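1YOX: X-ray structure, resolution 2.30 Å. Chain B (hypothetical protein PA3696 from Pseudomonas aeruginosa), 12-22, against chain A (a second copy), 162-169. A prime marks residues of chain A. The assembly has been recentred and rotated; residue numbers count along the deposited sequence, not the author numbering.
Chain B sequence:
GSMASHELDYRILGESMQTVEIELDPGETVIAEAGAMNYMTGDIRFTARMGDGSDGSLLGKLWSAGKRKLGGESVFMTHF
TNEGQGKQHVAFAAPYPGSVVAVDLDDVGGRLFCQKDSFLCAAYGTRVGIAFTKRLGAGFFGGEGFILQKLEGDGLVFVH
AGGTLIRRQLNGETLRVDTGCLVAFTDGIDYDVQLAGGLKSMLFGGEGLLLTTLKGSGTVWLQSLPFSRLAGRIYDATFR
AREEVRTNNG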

# COMPACT_ATOMS: atom_id res chain seq x y z
N ILE B 12 -3.86 2.87 -18.41
CA ILE B 12 -3.65 2.67 -16.99
C ILE B 12 -2.66 1.53 -16.82
O ILE B 12 -2.91 0.42 -17.27
CB ILE B 12 -4.97 2.39 -16.25
CG1 ILE B 12 -5.80 3.67 -16.18
CG2 ILE B 12 -4.70 1.89 -14.83
CD1 ILE B 12 -7.27 3.42 -15.86
N LEU B 13 -1.54 1.83 -16.17
CA LEU B 13 -0.44 0.89 -16.02
C LEU B 13 -0.53 0.28 -14.65
O LEU B 13 -0.92 0.98 -13.72
CB LEU B 13 0.91 1.62 -16.11
CG LEU B 13 1.27 2.52 -17.29
CD1 LEU B 13 2.46 3.38 -16.91
CD2 LEU B 13 1.58 1.69 -18.52
N GLY B 14 -0.20 -1.01 -14.54
CA GLY B 14 -0.08 -1.73 -13.27
C GLY B 14 -1.32 -2.55 -12.98
O GLY B 14 -2.29 -2.48 -13.72
N GLU B 15 -1.30 -3.31 -11.89
CA GLU B 15 -2.43 -4.16 -11.51
C GLU B 15 -3.18 -3.58 -10.31
O GLU B 15 -4.22 -2.96 -10.50
CB GLU B 15 -1.96 -5.61 -11.20
CG GLU B 15 -0.73 -6.06 -12.01
CD GLU B 15 -0.91 -5.83 -13.50
OE1 GLU B 15 -1.98 -6.22 -14.02
OE2 GLU B 15 -0.00 -5.23 -14.14
N SER B 16 -2.67 -3.77 -9.10
CA SER B 16 -3.33 -3.26 -7.91
C SER B 16 -2.86 -1.84 -7.57
O SER B 16 -3.63 -1.04 -7.03
CB SER B 16 -3.11 -4.20 -6.72
OG SER B 16 -3.77 -5.44 -6.93
N MSE B 17 -1.61 -1.54 -7.87
CA MSE B 17 -1.07 -0.20 -7.70
C MSE B 17 -0.88 0.43 -9.07
O MSE B 17 0.02 0.06 -9.83
CB MSE B 17 0.24 -0.22 -6.92
CG MSE B 17 0.03 -0.22 -5.41
SE MSE B 17 1.56 -0.81 -4.35
CE MSE B 17 1.90 -2.53 -5.27
N GLN B 18 -1.75 1.38 -9.39
CA GLN B 18 -1.81 1.88 -10.76
C GLN B 18 -1.31 3.31 -10.94
O GLN B 18 -1.16 4.08 -9.97
CB GLN B 18 -3.21 1.69 -11.34
CG GLN B 18 -3.66 0.23 -11.33
CD GLN B 18 -5.05 0.03 -11.86
OE1 GLN B 18 -5.95 0.85 -11.62
NE2 GLN B 18 -5.25 -1.05 -12.60
N THR B 19 -1.04 3.60 -12.21
CA THR B 19 -0.62 4.90 -12.68
C THR B 19 -1.29 5.13 -14.02
O THR B 19 -1.36 4.22 -14.84
CB THR B 19 0.85 4.90 -12.90
OG1 THR B 19 1.45 4.50 -11.67
CG2 THR B 19 1.36 6.27 -13.30
N VAL B 20 -1.77 6.35 -14.22
CA VAL B 20 -2.23 6.73 -15.52
C VAL B 20 -1.14 7.43 -16.34
O VAL B 20 -0.55 8.42 -15.91
CB VAL B 20 -3.55 7.53 -15.49
CG1 VAL B 20 -3.35 8.95 -14.90
CG2 VAL B 20 -4.17 7.58 -16.91
N GLU B 21 -0.86 6.86 -17.50
CA GLU B 21 -0.07 7.53 -18.53
C GLU B 21 -1.03 8.22 -19.50
O GLU B 21 -1.84 7.55 -20.16
CB GLU B 21 0.77 6.52 -19.28
CG GLU B 21 1.74 7.14 -20.27
CD GLU B 21 2.44 6.09 -21.13
OE1 GLU B 21 3.65 5.90 -20.96
OE2 GLU B 21 1.76 5.44 -21.96
N ILE B 22 -0.96 9.55 -19.55
CA ILE B 22 -1.80 10.33 -20.44
C ILE B 22 -1.09 10.58 -21.78
O ILE B 22 0.12 10.87 -21.80
CB ILE B 22 -2.18 11.71 -19.80
CG1 ILE B 22 -2.97 11.51 -18.48
CG2 ILE B 22 -2.91 12.62 -20.83
CD1 ILE B 22 -4.40 11.02 -18.64
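Chain A 162-169: GGTLIRRQ

Thr164′ anchors the contact. Its side chain, chi1 -53° (m), points toward chain B, and Thr164′ OG1 donates to the carbonyl O of Met17 at 2.5 Å, a short hydrogen bond. Thr164′ OG1 in turn accepts from Thr19 OG1 at 2.9 Å, so one hydroxyl both gives and receives, and Thr164′ has 84 Å² covered, the largest share of any residue in either stretch. Farther along, Glu21 OE1 lies 3.9 Å from Arg168′ NH2, near the guanidinium plane and at its edge; at that length the salt bridge is a loose one.

The receiving surface is a hairpin-like turn: Leu13 N donates to Thr19 O (2.7 Å) and Thr19 N to Leu13 O (3.0 Å), pairing the two arms around the loop. Chain A enters through Gly163′, at phi/psi 62/-124, then extends as a strand from Leu165′. Thr164′, Ile166′ and Arg168′ point toward chain B while Leu165′ points away, the alternation expected of an extended chain. The closest CA pair, Met17 and Gly163′, is 5.3 Å apart, and from there Thr164′ to Arg168′ runs in the same sense as Thr19 to Glu21.

Packing completes the contact. Met17, a selenomethionine, brings CE to 3.6 Å from Gly163′ O; Gly14 CA lies 4.0 Å from Thr164′ CG2, and Leu13 CD1 meets Ile166′ CG2 at 4.3 Å.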

# COMPACT_ATOMS: atom_id res chain seq x y z
N GLY A 162 8.55 1.11 -5.68
CA GLY A 162 7.34 1.52 -4.95
C GLY A 162 6.17 1.77 -5.90
O GLY A 162 6.35 2.28 -7.01
N GLY A 163 4.98 1.38 -5.47
CA GLY A 163 3.78 1.47 -6.30
C GLY A 163 3.80 0.63 -7.56
O GLY A 163 3.96 -0.57 -7.51
N THR A 164 3.60 1.29 -8.71
CA THR A 164 3.71 0.65 -10.04
C THR A 164 5.18 0.54 -10.44
O THR A 164 5.95 1.50 -10.34
CB THR A 164 2.98 1.48 -11.16
OG1 THR A 164 1.61 1.77 -10.80
CG2 THR A 164 3.01 0.75 -12.52
N LEU A 165 5.58 -0.64 -10.92
CA LEU A 165 6.88 -0.76 -11.58
C LEU A 165 6.78 -0.26 -13.00
O LEU A 165 5.92 -0.73 -13.74
CB LEU A 165 7.34 -2.22 -11.61
CG LEU A 165 8.53 -2.46 -12.56
CD1 LEU A 165 9.81 -1.74 -12.06
CD2 LEU A 165 8.74 -3.93 -12.81
N ILE A 166 7.63 0.67 -13.42
CA ILE A 166 7.61 1.08 -14.84
C ILE A 166 8.97 0.91 -15.56
O ILE A 166 9.94 1.60 -15.27
CB ILE A 166 7.03 2.53 -15.04
CG1 ILE A 166 5.78 2.74 -14.17
CG2 ILE A 166 6.67 2.76 -16.51
CD1 ILE A 166 5.48 4.18 -13.85
N ARG A 167 8.99 -0.03 -16.51
CA ARG A 167 10.18 -0.34 -17.32
C ARG A 167 10.07 0.26 -18.73
O ARG A 167 9.06 0.09 -19.41
CB ARG A 167 10.38 -1.86 -17.39
CG ARG A 167 11.12 -2.35 -18.62
CD ARG A 167 12.57 -2.51 -18.35
NE ARG A 167 12.95 -3.89 -18.08
CZ ARG A 167 13.81 -4.61 -18.81
NH1 ARG A 167 14.39 -4.09 -19.88
NH2 ARG A 167 14.10 -5.85 -18.46
N ARG A 168 11.12 0.96 -19.14
CA ARG A 168 11.16 1.58 -20.46
C ARG A 168 12.52 1.42 -21.13
O ARG A 168 13.57 1.59 -20.49
CB ARG A 168 10.83 3.07 -20.36
CG ARG A 168 9.36 3.39 -20.46
CD ARG A 168 9.17 4.88 -20.30
NE ARG A 168 8.02 5.38 -21.05
CZ ARG A 168 8.11 6.09 -22.17
NH1 ARG A 168 9.30 6.37 -22.71
NH2 ARG A 168 7.00 6.51 -22.77
N GLN A 169 12.48 1.09 -22.42
CA GLN A 169 13.68 1.06 -23.28
C GLN A 169 13.88 2.43 -23.95
O GLN A 169 12.97 2.96 -24.57
CB GLN A 169 13.57 -0.02 -24.36
CG GLN A 169 13.25 -1.41 -23.84
CD GLN A 169 14.46 -2.10 -23.21
OE1 GLN A 169 15.17 -2.87 -23.88
NE2 GLN A 169 14.69 -1.82 -21.93